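Local coordinates for protein chitinase (Jonesia denitrificans, PDB 5VG1) that probably hydrolyses chitin as a whole multidomain enzyme, this chain being its copper-binding lytic polysaccharide monooxygenase domain, at residues H78-W83 against Q100-S105. Sequence-based numbering, arbitrary orientation.
With CU (copper (II) ion), chain C.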
ATOM      1  N   HIS A  78       7.537  11.478   6.992  1.00 39.85           N
ATOM      2  CA  HIS A  78       6.706  12.411   7.739  1.00 48.82           C
ATOM      3  C   HIS A  78       6.326  11.835   9.095  1.00 30.88           C
ATOM      4  O   HIS A  78       6.118  10.627   9.241  1.00 37.92           O
ATOM      5  CB  HIS A  78       5.442  12.750   6.951  1.00 16.80           C
ATOM      6  CG  HIS A  78       5.707  13.179   5.546  1.00 32.41           C
ATOM      7  ND1 HIS A  78       6.455  14.295   5.238  1.00 33.10           N
ATOM      8  CD2 HIS A  78       5.327  12.642   4.363  1.00 37.45           C
ATOM      9  CE1 HIS A  78       6.523  14.428   3.926  1.00 29.65           C
ATOM     10  NE2 HIS A  78       5.846  13.437   3.372  1.00 20.25           N
ATOM     11  N   ASN A  79       6.241  12.712  10.093  1.00 31.06           N
ATOM     12  CA  ASN A  79       5.641  12.342  11.367  1.00 33.63           C
ATOM     13  C   ASN A  79       4.314  11.638  11.119  1.00 34.04           C
ATOM     14  O   ASN A  79       3.499  12.088  10.309  1.00 23.74           O
ATOM     15  CB  ASN A  79       5.443  13.581  12.241  1.00 29.41           C
ATOM     16  CG  ASN A  79       6.754  14.254  12.600  1.00 51.30           C
ATOM     17  OD1 ASN A  79       7.333  14.983  11.795  1.00 27.46           O
ATOM     18  ND2 ASN A  79       7.225  14.016  13.817  1.00 34.08           N
ATOM     19  N   THR A  80       4.103  10.528  11.818  1.00 32.88           N
ATOM     20  CA  THR A  80       3.049   9.584  11.479  1.00 40.98           C
ATOM     21  C   THR A  80       2.173   9.315  12.693  1.00 37.52           C
ATOM     22  O   THR A  80       2.670   9.209  13.817  1.00 34.96           O
ATOM     23  CB  THR A  80       3.646   8.270  10.953  1.00 24.30           C
ATOM     24  OG1 THR A  80       4.346   8.523   9.728  1.00 34.87           O
ATOM     25  CG2 THR A  80       2.569   7.218  10.707  1.00 24.73           C
ATOM     26  N   SER A  81       0.867   9.201  12.454  1.00 32.98           N
ATOM     27  CA  SER A  81      -0.082   8.853  13.518  1.00 15.72           C
ATOM     28  C   SER A  81      -0.240   7.339  13.599  1.00 14.14           C
ATOM     29  O   SER A  81       0.214   6.711  14.564  1.00 36.38           O
ATOM     30  CB  SER A  81      -1.425   9.546  13.276  1.00 14.49           C
ATOM     31  OG  SER A  81      -2.060   9.047  12.113  1.00 36.25           O
ATOM     32  N   THR A  82      -0.876   6.733  12.595  1.00 34.64           N
ATOM     33  CA  THR A  82      -1.059   5.288  12.564  1.00 37.36           C
ATOM     34  C   THR A  82      -0.794   4.737  11.169  1.00 15.82           C
ATOM     35  O   THR A  82      -0.891   5.445  10.163  1.00 35.87           O
ATOM     36  CB  THR A  82      -2.474   4.877  12.995  1.00 23.18           C
ATOM     37  OG1 THR A  82      -3.445   5.676  12.306  1.00 31.77           O
ATOM     38  CG2 THR A  82      -2.652   5.022  14.496  1.00 43.38           C
ATOM     39  N   TRP A  83      -0.454   3.449  11.133  1.00 39.18           N
ATOM     40  CA  TRP A  83      -0.439   2.653   9.911  1.00 22.07           C
ATOM     41  C   TRP A  83      -1.579   1.646  10.000  1.00 19.69           C
ATOM     42  O   TRP A  83      -1.594   0.807  10.908  1.00 25.50           O
ATOM     43  CB  TRP A  83       0.895   1.927   9.719  1.00 21.69           C
ATOM     44  CG  TRP A  83       2.130   2.768   9.888  1.00 38.70           C
ATOM     45  CD1 TRP A  83       2.687   3.179  11.065  1.00 25.21           C
ATOM     46  CD2 TRP A  83       2.972   3.282   8.846  1.00 23.40           C
ATOM     47  NE1 TRP A  83       3.816   3.921  10.821  1.00 35.97           N
ATOM     48  CE2 TRP A  83       4.014   4.000   9.467  1.00 41.82           C
ATOM     49  CE3 TRP A  83       2.943   3.207   7.450  1.00 37.31           C
ATOM     50  CZ2 TRP A  83       5.016   4.640   8.741  1.00 34.50           C
ATOM     51  CZ3 TRP A  83       3.941   3.845   6.730  1.00 17.48           C
ATOM     52  CH2 TRP A  83       4.963   4.550   7.377  1.00 15.65           C
ATOM     53  N   GLN A 100       5.428  10.165  15.819  1.00 40.33           N
ATOM     54  CA  GLN A 100       6.867  10.263  15.631  1.00 39.78           C
ATOM     55  C   GLN A 100       7.250  10.073  14.165  1.00 45.81           C
ATOM     56  O   GLN A 100       6.478   9.561  13.349  1.00 30.78           O
ATOM     57  CB  GLN A 100       7.591   9.226  16.492  1.00 31.13           C
ATOM     58  CG  GLN A 100       7.324   9.340  17.987  1.00 50.20           C
ATOM     59  CD  GLN A 100       7.979   8.221  18.776  1.00 58.98           C
ATOM     60  OE1 GLN A 100       8.721   7.409  18.222  1.00 50.77           O
ATOM     61  NE2 GLN A 100       7.700   8.168  20.074  1.00 46.04           N
ATOM     62  N   GLN A 101       8.464  10.505  13.844  1.00 33.06           N
ATOM     63  CA  GLN A 101       9.060  10.283  12.528  1.00 20.02           C
ATOM     64  C   GLN A 101       9.529   8.833  12.401  1.00 37.72           C
ATOM     65  O   GLN A 101      10.286   8.361  13.254  1.00 45.77           O
ATOM     66  CB  GLN A 101      10.230  11.241  12.317  1.00 23.89           C
ATOM     67  CG  GLN A 101      11.097  10.964  11.098  1.00 28.02           C
ATOM     68  CD  GLN A 101      12.257  11.937  10.989  1.00 60.19           C
ATOM     69  OE1 GLN A 101      12.123  13.117  11.312  1.00 34.90           O
ATOM     70  NE2 GLN A 101      13.406  11.441  10.547  1.00 51.22           N
ATOM     71  N   PRO A 102       9.117   8.107  11.363  1.00 27.89           N
ATOM     72  CA  PRO A 102       9.528   6.702  11.230  1.00 25.42           C
ATOM     73  C   PRO A 102      10.868   6.577  10.527  1.00 24.97           C
ATOM     74  O   PRO A 102      11.353   7.539   9.913  1.00 30.20           O
ATOM     75  CB  PRO A 102       8.404   6.095  10.381  1.00 16.04           C
ATOM     76  CG  PRO A 102       7.984   7.223   9.506  1.00 36.82           C
ATOM     77  CD  PRO A 102       8.103   8.469  10.356  1.00 29.69           C
ATOM     78  N   PRO A 103      11.494   5.404  10.589  1.00 33.05           N
ATOM     79  CA  PRO A 103      12.703   5.168   9.796  1.00 26.62           C
ATOM     80  C   PRO A 103      12.363   4.919   8.334  1.00 39.52           C
ATOM     81  O   PRO A 103      11.290   4.414   7.995  1.00 44.86           O
ATOM     82  CB  PRO A 103      13.311   3.921  10.448  1.00 30.94           C
ATOM     83  CG  PRO A 103      12.137   3.187  11.002  1.00 30.99           C
ATOM     84  CD  PRO A 103      11.135   4.238  11.416  1.00 19.87           C
ATOM     85  N   THR A 104      13.306   5.282   7.460  1.00 25.10           N
ATOM     86  CA  THR A 104      13.027   5.263   6.028  1.00 35.06           C
ATOM     87  C   THR A 104      12.841   3.844   5.507  1.00 22.86           C
ATOM     88  O   THR A 104      12.144   3.642   4.506  1.00 36.05           O
ATOM     89  CB  THR A 104      14.144   5.968   5.257  1.00 19.60           C
ATOM     90  OG1 THR A 104      15.420   5.532   5.741  1.00 30.48           O
ATOM     91  CG2 THR A 104      14.015   7.481   5.409  1.00 34.03           C
ATOM     92  N   SER A 105      13.449   2.858   6.160  1.00 39.80           N
ATOM     93  CA  SER A 105      13.146   1.454   5.914  1.00 18.84           C
ATOM     94  C   SER A 105      12.386   0.927   7.124  1.00 21.58           C
ATOM     95  O   SER A 105      12.878   1.009   8.254  1.00 38.26           O
ATOM     96  CB  SER A 105      14.416   0.643   5.662  1.00 48.58           C
ATOM     97  OG  SER A 105      14.096  -0.669   5.226  1.00 40.07           O
TER
HETATM   98 CU    CU C 201       5.978  14.158   0.925  1.00 42.88          CU
HETATM   99  O   HOH W   1       7.857  15.651   0.341  1.00 42.74           O
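Thr80 N donates to Gln100 O at 3.0 Å, pinning the loop before strand 105-110 to the chain just past copper ligand His78, in the beta-sandwich of an AA10 lytic polysaccharide monooxygenase. The N-H...O angle is 149°, and Asn79 CA adds a CA-H...O contact to the same oxygen.

The Thr80 side chain runs outward from CB, which lies 3.9 Å from Gln100 O. With chi1 at -64°, OG1 sits beside the backbone N and turns back to donate to His78 O at 2.8 Å; it also hydrogen-bonds Trp124 NE1 and lies 3.8 Å from Pro102 CD, the two side chains crossing at about a right angle. CG2, anti to the backbone N, lies over one face of the Trp83 indole, 3.4 Å above the ring plane and nearer its rim than its centre. A valine here would probably leave His78 O without its hydroxyl donor and Trp124 NE1 without that partner.

Pro102 meets the indole edge, its CG near the ring plane and 4.0 Å from Trp83 CZ2. Trp83 NE1 is hydrogen-bonded to Gln97 OE1, and its ring stacks on Trp124. The His78 side chain leaves the backbone away from the loop, and its NE2 binds the copper ion together with His1, while the histidine's carbonyl O lies 3.1 Å from Pro102 CD.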